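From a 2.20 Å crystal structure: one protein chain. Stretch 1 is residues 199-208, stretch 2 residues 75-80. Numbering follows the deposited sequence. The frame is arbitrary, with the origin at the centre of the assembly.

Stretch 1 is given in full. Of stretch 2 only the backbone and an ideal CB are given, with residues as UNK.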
# COMPACT_ATOMS: atom_id res chain seq x y z
N PHE A 199 -21.45 7.74 12.72
CA PHE A 199 -20.46 7.64 11.64
C PHE A 199 -21.10 7.17 10.35
O PHE A 199 -20.83 7.70 9.28
CB PHE A 199 -19.32 6.71 12.04
CG PHE A 199 -18.33 6.45 10.94
CD1 PHE A 199 -17.36 7.39 10.62
CD2 PHE A 199 -18.34 5.26 10.24
CE1 PHE A 199 -16.45 7.14 9.61
CE2 PHE A 199 -17.44 5.02 9.23
CZ PHE A 199 -16.50 5.97 8.91
N ARG A 200 -21.96 6.15 10.44
CA ARG A 200 -22.65 5.62 9.26
C ARG A 200 -23.47 6.71 8.55
O ARG A 200 -23.44 6.81 7.32
CB ARG A 200 -23.52 4.45 9.71
CG ARG A 200 -24.50 3.87 8.72
CD ARG A 200 -25.56 3.08 9.50
NE ARG A 200 -26.76 2.86 8.71
CZ ARG A 200 -27.36 1.69 8.54
NH1 ARG A 200 -28.45 1.60 7.78
NH2 ARG A 200 -26.87 0.60 9.13
N GLY A 201 -24.18 7.54 9.31
CA GLY A 201 -24.98 8.58 8.68
C GLY A 201 -24.12 9.56 7.90
O GLY A 201 -24.39 9.85 6.73
N TRP A 202 -23.05 10.04 8.52
CA TRP A 202 -22.14 10.95 7.83
C TRP A 202 -21.48 10.28 6.62
O TRP A 202 -21.32 10.91 5.57
CB TRP A 202 -21.07 11.45 8.81
CG TRP A 202 -19.99 12.21 8.14
CD1 TRP A 202 -19.97 13.55 7.89
CD2 TRP A 202 -18.77 11.68 7.62
NE1 TRP A 202 -18.82 13.88 7.24
CE2 TRP A 202 -18.06 12.76 7.06
CE3 TRP A 202 -18.21 10.40 7.56
CZ2 TRP A 202 -16.81 12.61 6.47
CZ3 TRP A 202 -16.97 10.25 6.97
CH2 TRP A 202 -16.28 11.34 6.44
N LEU A 203 -21.11 9.01 6.75
CA LEU A 203 -20.41 8.36 5.63
C LEU A 203 -21.34 8.13 4.45
O LEU A 203 -20.92 8.24 3.29
CB LEU A 203 -19.79 7.05 6.08
CG LEU A 203 -19.05 6.23 5.02
CD1 LEU A 203 -17.77 6.92 4.57
CD2 LEU A 203 -18.77 4.85 5.58
N LEU A 204 -22.61 7.80 4.72
CA LEU A 204 -23.58 7.61 3.64
C LEU A 204 -23.87 8.92 2.92
O LEU A 204 -24.01 8.93 1.69
CB LEU A 204 -24.88 7.02 4.20
CG LEU A 204 -24.73 5.55 4.59
CD1 LEU A 204 -26.01 4.99 5.21
CD2 LEU A 204 -24.32 4.71 3.37
N GLU A 205 -23.99 10.02 3.65
CA GLU A 205 -24.13 11.33 3.01
C GLU A 205 -22.97 11.61 2.07
O GLU A 205 -23.16 11.95 0.90
CB GLU A 205 -24.22 12.41 4.08
CG GLU A 205 -24.42 13.81 3.55
CD GLU A 205 -24.59 14.81 4.67
OE1 GLU A 205 -23.74 15.72 4.81
OE2 GLU A 205 -25.58 14.67 5.44
N MET A 206 -21.74 11.47 2.57
CA MET A 206 -20.57 11.69 1.72
C MET A 206 -20.54 10.72 0.55
O MET A 206 -20.14 11.08 -0.56
CB MET A 206 -19.28 11.55 2.54
CG MET A 206 -19.08 12.57 3.66
SD MET A 206 -19.13 14.33 3.20
CE MET A 206 -17.72 14.53 2.16
N ALA A 207 -20.94 9.47 0.76
CA ALA A 207 -20.93 8.53 -0.35
C ALA A 207 -21.94 8.93 -1.42
O ALA A 207 -21.65 8.81 -2.61
CB ALA A 207 -21.20 7.11 0.17
N ALA A 208 -23.11 9.43 -1.01
CA ALA A 208 -24.13 9.82 -1.98
C ALA A 208 -23.64 10.95 -2.87
O ALA A 208 -23.93 10.96 -4.07
CB ALA A 208 -25.43 10.22 -1.27
N UNK A 75 -23.24 -5.73 5.02
CA UNK A 75 -22.52 -4.75 4.21
C UNK A 75 -23.48 -3.77 3.53
O UNK A 75 -24.41 -4.18 2.84
CB UNK A 75 -21.67 -5.46 3.16
N UNK A 76 -23.21 -2.47 3.71
CA UNK A 76 -23.95 -1.38 3.10
C UNK A 76 -23.13 -0.78 1.96
O UNK A 76 -21.99 -0.35 2.16
CB UNK A 76 -24.30 -0.31 4.14
N UNK A 77 -23.73 -0.72 0.77
CA UNK A 77 -23.01 -0.18 -0.38
C UNK A 77 -22.74 1.30 -0.22
O UNK A 77 -23.58 2.06 0.27
CB UNK A 77 -23.80 -0.43 -1.67
N UNK A 78 -21.53 1.73 -0.61
CA UNK A 78 -21.20 3.15 -0.66
C UNK A 78 -21.28 3.69 -2.09
O UNK A 78 -22.14 4.53 -2.37
CB UNK A 78 -19.80 3.39 -0.09
N UNK A 79 -20.43 3.19 -2.99
CA UNK A 79 -20.43 3.60 -4.39
C UNK A 79 -19.55 2.63 -5.19
O UNK A 79 -18.66 1.99 -4.64
CB UNK A 79 -19.94 5.04 -4.54
N UNK A 80 -19.84 2.54 -6.49
CA UNK A 80 -19.05 1.75 -7.44
C UNK A 80 -17.65 2.33 -7.61
O UNK A 80 -17.43 3.54 -7.52
CB UNK A 80 -19.76 1.68 -8.80

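Stretch 1 is a helix, its i to i+4 hydrogen bonds running from Leu203 N to Phe199 O (2.9 Å) through Ala208 N to Leu204 O (2.9 Å). Stretch 2 is a strand running at 27° to it, with a closest axial approach of 7.7 Å. The backbones come nearest where Ala207 CA lies 5.4 Å from the CA of position 78, so the room for side chains narrows from position 75 toward that point. With the backbone amides and carbonyls of the helix largely engaged in its own hydrogen bonds, the visible surface facing the strand is mainly aliphatic: Leu203, Leu204 and Ala207, with the long side chain of Arg200 toward the N-terminal end.

Position 75 has extended angles (-122/128), and its ideal CB has nothing of the helix within 5.5 Å. Stretch 1 therefore sets no preference, and small, polar or larger residues would all be compatible. The residue is Ala75, which makes no contact with the helix.

At position 76 (-104/125) the CA-to-CB bond points toward the helix. The ideal CB is 5.1 Å from Leu204 CD2, leaving space for more than a methyl group, and the extended Arg200 side chain (chi1 to chi3 all t) brings its guanidinium within reach. A medium or long aliphatic chain would suit, as would an acidic or amide side chain able to meet the charge. The deposited residue is Leu76. Its CD2 lies over one face of the guanidinium, 3.3 Å from Arg200 NH2; the contact is close packing of a methyl on a flat group, without a hydrogen bond. Its chi1 is m, while chi2, at 27°, lies between wells.

Position 77 directs its CB away from the helix, with nothing of stretch 1 within 5.5 Å, so many residues would fit. It is Ala77, and its contact is through the backbone: Ala77 O is 4.1 Å from Leu204 CD2.

Position 78 has CA-to-CB sideways, yet its ideal CB is already 4.0 Å from Ala207 CB. The small Ala207 allows this close approach, and the leucine methyls farther back along the helix offer an apolar surface to a chain extending that way. Leu, Ile, Met or Val would be reasonable. Leu78 (m, t) takes that course: its CD2 is 3.9 Å from Leu203 CD2 and 4.0 Å from Leu204 CD2, so one methyl touches both leucines. Close by, Leu78 O is 3.7 Å from Ala207 CB. The psi of -64° departs from the extended values of the preceding positions.

Position 79 returns to extended angles (-168/155), and CA-to-CB points toward the helix; the ideal CB is 4.6 Å from Ala207 O. An aliphatic or aromatic residue could reach the Ala207 methyl. Phe79, with chi1 p, places its CD2 4.0 Å from Ala207 CB, which sits at the ring edge, near its plane.

Position 80 is beyond reach of the helix and unconstrained by it. Glu80 makes no contact there; its OE1 is hydrogen-bonded elsewhere in the structure.

Stretch 2 (75-80) ALALFE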
# COMPACT_ATOMS: atom_id res chain seq x y z
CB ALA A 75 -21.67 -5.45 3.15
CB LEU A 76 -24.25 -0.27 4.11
CG LEU A 76 -25.45 -0.31 5.05
CD1 LEU A 76 -25.90 -1.74 5.35
CD2 LEU A 76 -25.13 0.45 6.35
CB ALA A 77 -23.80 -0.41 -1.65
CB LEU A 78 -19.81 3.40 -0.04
CG LEU A 78 -19.70 2.88 1.40
CD1 LEU A 78 -18.26 2.80 1.93
CD2 LEU A 78 -20.56 3.74 2.32
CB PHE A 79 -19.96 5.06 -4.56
CG PHE A 79 -18.62 5.40 -3.87
CD1 PHE A 79 -17.42 5.16 -4.50
CD2 PHE A 79 -18.59 6.00 -2.62
CE1 PHE A 79 -16.19 5.49 -3.89
CE2 PHE A 79 -17.38 6.33 -2.00
CZ PHE A 79 -16.18 6.07 -2.63
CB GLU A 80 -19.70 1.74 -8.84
CG GLU A 80 -20.95 0.90 -9.03
CD GLU A 80 -21.55 1.05 -10.44
OE1 GLU A 80 -20.93 0.54 -11.40
OE2 GLU A 80 -22.62 1.69 -10.59
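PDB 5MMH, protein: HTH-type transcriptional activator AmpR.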